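PDB 3TQU: dITP/XTP pyrophosphatase, which probably hydrolyses non-canonical purine nucleoside triphosphates such as XTP, dITP and ITP to monophosphate and diphosphate, clearing them from the nucleotide pool. Local coordinates for residues A[16-29]-A[186-198]. Numbering follows the deposited sequence.
Sequences KLAEMQELLRDLEI and RGQALEQLSTVLT
The guanidinium of Arg-186 has the methylene chain of Lys-16 over one face, with CG 3.7 Å above the plane and offset toward the rim, and Glu-19 OE1 at its edge. NE and NH2 both donate to that single oxygen, each at 3.0 Å, a side-on salt bridge in which OE1 lies almost in the guanidinium plane although the carboxylate plane is turned 47° from it. A bend at chi3 (49°) swings the arginine head round to present this edge, while a lysine chain extended beyond CG suits the face because its apolar methylenes can lie against the flat group and its amine travels on to a salt bridge with Asp-71.

Beyond the charges, helices 14-23 and 185-199 meet through apolar side chains. Selenomethionine Met-20, unbranched and bent at chi2 and chi3, brings CE tightly to Leu-190 CD2 (3.4 Å) and SE to Leu-193. Leu-23 lays CD2 against Leu-190 CB at 3.6 Å. Met-20 also touches strand 29-33, Leu-190 strand 118-128 and Leu-193 strand 137-147. Where the first helix ends, a water bridges the carbonyl of Leu-23 and Ser-194 OG; the short serine brings its hydroxyl up to the water. In and after the following type I turn, Leu-24 and Ile-29 reach Leu-197 CD1, Leu-24 through its own CD1 at 3.5 Å, and Leu-27 CD1 packs on Leu-197 CB.

Lys-16 and Arg-186 are predicted to bind substrate. Their NZ and NH1 lie 4.1 Å apart, consistent with a basic edge of the substrate pocket, while Glu-19 fixes the guanidinium's rotation and Asp-71 probably offsets part of the charge.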
# COMPACT_ATOMS: atom_id res chain seq x y z
N LYS A 16 -12.75 15.45 -7.63
CA LYS A 16 -11.47 14.95 -7.14
C LYS A 16 -10.32 15.90 -7.48
O LYS A 16 -9.43 16.14 -6.66
CB LYS A 16 -11.18 13.55 -7.68
CG LYS A 16 -12.15 12.49 -7.16
CD LYS A 16 -11.66 11.09 -7.46
CE LYS A 16 -12.59 10.04 -6.85
NZ LYS A 16 -12.07 8.66 -7.03
N LEU A 17 -10.34 16.45 -8.69
CA LEU A 17 -9.34 17.42 -9.11
C LEU A 17 -9.44 18.70 -8.28
O LEU A 17 -8.44 19.23 -7.82
CB LEU A 17 -9.49 17.76 -10.59
CG LEU A 17 -8.52 18.82 -11.11
CD1 LEU A 17 -7.07 18.34 -10.98
CD2 LEU A 17 -8.83 19.17 -12.55
N ALA A 18 -10.67 19.18 -8.10
CA ALA A 18 -10.90 20.39 -7.32
C ALA A 18 -10.47 20.23 -5.86
O ALA A 18 -9.85 21.12 -5.29
CB ALA A 18 -12.37 20.80 -7.39
N GLU A 19 -10.80 19.08 -5.27
CA GLU A 19 -10.42 18.81 -3.89
C GLU A 19 -8.90 18.84 -3.74
O GLU A 19 -8.37 19.32 -2.73
CB GLU A 19 -10.97 17.46 -3.42
CG GLU A 19 -12.48 17.44 -3.19
CD GLU A 19 -12.99 16.06 -2.81
OE1 GLU A 19 -12.17 15.18 -2.49
OE2 GLU A 19 -14.23 15.85 -2.83
N MSE A 20 -8.21 18.33 -4.75
CA MSE A 20 -6.75 18.23 -4.75
C MSE A 20 -6.12 19.61 -4.89
O MSE A 20 -5.17 19.95 -4.17
CB MSE A 20 -6.31 17.32 -5.91
CG MSE A 20 -4.81 17.07 -6.03
SE MSE A 20 -4.21 15.67 -4.82
CE MSE A 20 -5.77 14.53 -4.96
N GLN A 21 -6.64 20.41 -5.81
CA GLN A 21 -6.12 21.75 -6.02
C GLN A 21 -6.26 22.58 -4.75
O GLN A 21 -5.37 23.35 -4.39
CB GLN A 21 -6.83 22.43 -7.19
CG GLN A 21 -6.54 21.81 -8.54
CD GLN A 21 -7.48 22.30 -9.61
OE1 GLN A 21 -8.58 22.79 -9.31
NE2 GLN A 21 -7.07 22.20 -10.87
N GLU A 22 -7.40 22.42 -4.09
CA GLU A 22 -7.65 23.09 -2.82
C GLU A 22 -6.66 22.61 -1.76
O GLU A 22 -6.13 23.40 -0.98
CB GLU A 22 -9.08 22.82 -2.35
CG GLU A 22 -9.38 23.28 -0.94
CD GLU A 22 -9.48 24.79 -0.83
OE1 GLU A 22 -9.80 25.44 -1.84
OE2 GLU A 22 -9.23 25.33 0.27
N LEU A 23 -6.41 21.31 -1.74
CA LEU A 23 -5.53 20.69 -0.76
C LEU A 23 -4.09 21.19 -0.86
O LEU A 23 -3.45 21.43 0.16
CB LEU A 23 -5.54 19.17 -0.94
CG LEU A 23 -4.61 18.40 0.00
CD1 LEU A 23 -5.20 18.34 1.40
CD2 LEU A 23 -4.36 17.00 -0.53
N LEU A 24 -3.60 21.34 -2.09
CA LEU A 24 -2.19 21.67 -2.31
C LEU A 24 -1.99 23.09 -2.84
O LEU A 24 -1.01 23.37 -3.52
CB LEU A 24 -1.56 20.67 -3.27
CG LEU A 24 -1.70 19.21 -2.85
CD1 LEU A 24 -0.95 18.31 -3.82
CD2 LEU A 24 -1.19 19.01 -1.43
N ARG A 25 -2.92 23.98 -2.51
CA ARG A 25 -2.93 25.33 -3.05
C ARG A 25 -1.66 26.12 -2.73
O ARG A 25 -1.30 27.05 -3.46
CB ARG A 25 -4.16 26.10 -2.56
CG ARG A 25 -4.19 26.35 -1.06
CD ARG A 25 -5.51 26.97 -0.64
NE ARG A 25 -5.52 27.36 0.77
CZ ARG A 25 -5.91 26.56 1.76
NH1 ARG A 25 -6.32 25.32 1.50
NH2 ARG A 25 -5.89 27.00 3.01
N ASP A 26 -0.97 25.75 -1.66
CA ASP A 26 0.22 26.50 -1.23
C ASP A 26 1.52 25.85 -1.68
O ASP A 26 2.61 26.34 -1.37
CB ASP A 26 0.20 26.70 0.28
CG ASP A 26 -0.85 27.70 0.72
OD1 ASP A 26 -1.26 28.54 -0.11
OD2 ASP A 26 -1.26 27.66 1.90
N LEU A 27 1.42 24.74 -2.41
CA LEU A 27 2.59 24.04 -2.93
C LEU A 27 2.75 24.30 -4.43
O LEU A 27 1.78 24.54 -5.13
CB LEU A 27 2.46 22.54 -2.68
CG LEU A 27 2.46 22.06 -1.23
CD1 LEU A 27 2.18 20.57 -1.15
CD2 LEU A 27 3.78 22.40 -0.55
N GLU A 28 3.99 24.26 -4.91
CA GLU A 28 4.24 24.46 -6.33
C GLU A 28 4.06 23.16 -7.11
O GLU A 28 5.03 22.60 -7.63
CB GLU A 28 5.63 25.04 -6.57
CG GLU A 28 5.81 26.44 -6.02
CD GLU A 28 4.65 27.35 -6.37
OE1 GLU A 28 3.89 27.72 -5.46
OE2 GLU A 28 4.51 27.70 -7.57
N ILE A 29 2.82 22.69 -7.18
CA ILE A 29 2.50 21.48 -7.92
C ILE A 29 1.26 21.69 -8.78
O ILE A 29 0.29 22.31 -8.35
CB ILE A 29 2.25 20.29 -6.98
CG1 ILE A 29 3.47 20.04 -6.09
CG2 ILE A 29 1.92 19.04 -7.78
CD1 ILE A 29 3.34 18.82 -5.20
N ARG A 186 -11.53 9.97 2.18
CA ARG A 186 -10.79 10.77 1.21
C ARG A 186 -10.04 11.90 1.91
O ARG A 186 -8.86 12.13 1.63
CB ARG A 186 -11.73 11.35 0.15
CG ARG A 186 -12.18 10.34 -0.90
CD ARG A 186 -12.88 11.04 -2.06
NE ARG A 186 -12.10 12.17 -2.56
CZ ARG A 186 -11.07 12.06 -3.39
NH1 ARG A 186 -10.67 10.87 -3.82
NH2 ARG A 186 -10.42 13.15 -3.79
N GLY A 187 -10.72 12.60 2.81
CA GLY A 187 -10.09 13.67 3.56
C GLY A 187 -8.82 13.20 4.26
O GLY A 187 -7.80 13.88 4.24
N GLN A 188 -8.90 12.03 4.89
CA GLN A 188 -7.76 11.49 5.63
C GLN A 188 -6.62 11.09 4.69
O GLN A 188 -5.45 11.38 4.96
CB GLN A 188 -8.19 10.31 6.50
CG GLN A 188 -9.13 10.70 7.64
CD GLN A 188 -9.67 9.51 8.41
OE1 GLN A 188 -8.95 8.85 9.15
NE2 GLN A 188 -10.96 9.24 8.24
N ALA A 189 -6.96 10.42 3.59
CA ALA A 189 -5.95 10.06 2.60
C ALA A 189 -5.26 11.32 2.08
O ALA A 189 -4.03 11.39 2.00
CB ALA A 189 -6.58 9.28 1.46
N LEU A 190 -6.06 12.33 1.75
CA LEU A 190 -5.53 13.57 1.19
C LEU A 190 -4.61 14.30 2.17
O LEU A 190 -3.61 14.89 1.77
CB LEU A 190 -6.67 14.49 0.73
CG LEU A 190 -7.42 14.05 -0.53
CD1 LEU A 190 -8.57 14.98 -0.84
CD2 LEU A 190 -6.47 13.97 -1.71
N GLU A 191 -4.96 14.28 3.46
CA GLU A 191 -4.12 14.93 4.46
C GLU A 191 -2.79 14.19 4.63
O GLU A 191 -1.76 14.82 4.84
CB GLU A 191 -4.86 15.09 5.79
CG GLU A 191 -5.30 13.79 6.45
CD GLU A 191 -4.27 13.23 7.41
OE1 GLU A 191 -4.53 12.15 7.99
OE2 GLU A 191 -3.21 13.86 7.60
N GLN A 192 -2.83 12.86 4.52
CA GLN A 192 -1.61 12.06 4.55
C GLN A 192 -0.72 12.42 3.37
O GLN A 192 0.49 12.59 3.51
CB GLN A 192 -1.94 10.56 4.50
CG GLN A 192 -2.77 10.05 5.67
CD GLN A 192 -3.18 8.59 5.48
OE1 GLN A 192 -2.55 7.85 4.73
NE2 GLN A 192 -4.23 8.18 6.17
N LEU A 193 -1.34 12.53 2.20
CA LEU A 193 -0.64 12.93 0.98
C LEU A 193 -0.04 14.33 1.10
O LEU A 193 1.12 14.55 0.73
CB LEU A 193 -1.60 12.89 -0.22
CG LEU A 193 -1.01 13.32 -1.57
CD1 LEU A 193 0.01 12.29 -2.04
CD2 LEU A 193 -2.10 13.50 -2.60
N SER A 194 -0.82 15.27 1.62
CA SER A 194 -0.35 16.64 1.78
C SER A 194 0.86 16.71 2.71
O SER A 194 1.82 17.42 2.44
CB SER A 194 -1.47 17.53 2.33
OG SER A 194 -1.01 18.86 2.48
N THR A 195 0.79 15.97 3.81
CA THR A 195 1.90 15.95 4.76
C THR A 195 3.20 15.54 4.07
O THR A 195 4.24 16.15 4.28
CB THR A 195 1.60 15.00 5.94
OG1 THR A 195 0.51 15.51 6.71
CG2 THR A 195 2.83 14.87 6.84
N VAL A 196 3.12 14.50 3.24
CA VAL A 196 4.31 14.01 2.55
C VAL A 196 4.80 15.01 1.51
O VAL A 196 5.99 15.30 1.43
CB VAL A 196 4.05 12.64 1.88
CG1 VAL A 196 5.26 12.21 1.07
CG2 VAL A 196 3.71 11.60 2.94
N LEU A 197 3.87 15.54 0.71
CA LEU A 197 4.24 16.47 -0.35
C LEU A 197 4.77 17.79 0.21
O LEU A 197 5.73 18.35 -0.30
CB LEU A 197 3.05 16.72 -1.27
CG LEU A 197 2.67 15.54 -2.16
CD1 LEU A 197 1.46 15.86 -3.02
CD2 LEU A 197 3.85 15.12 -3.01
N THR A 198 4.12 18.28 1.27
CA THR A 198 4.55 19.51 1.92
C THR A 198 5.95 19.36 2.50
O THR A 198 6.79 20.25 2.37
CB THR A 198 3.58 19.89 3.06
OG1 THR A 198 2.27 20.11 2.52
CG2 THR A 198 4.06 21.16 3.77
O HOH W 1 -2.85 20.85 2.82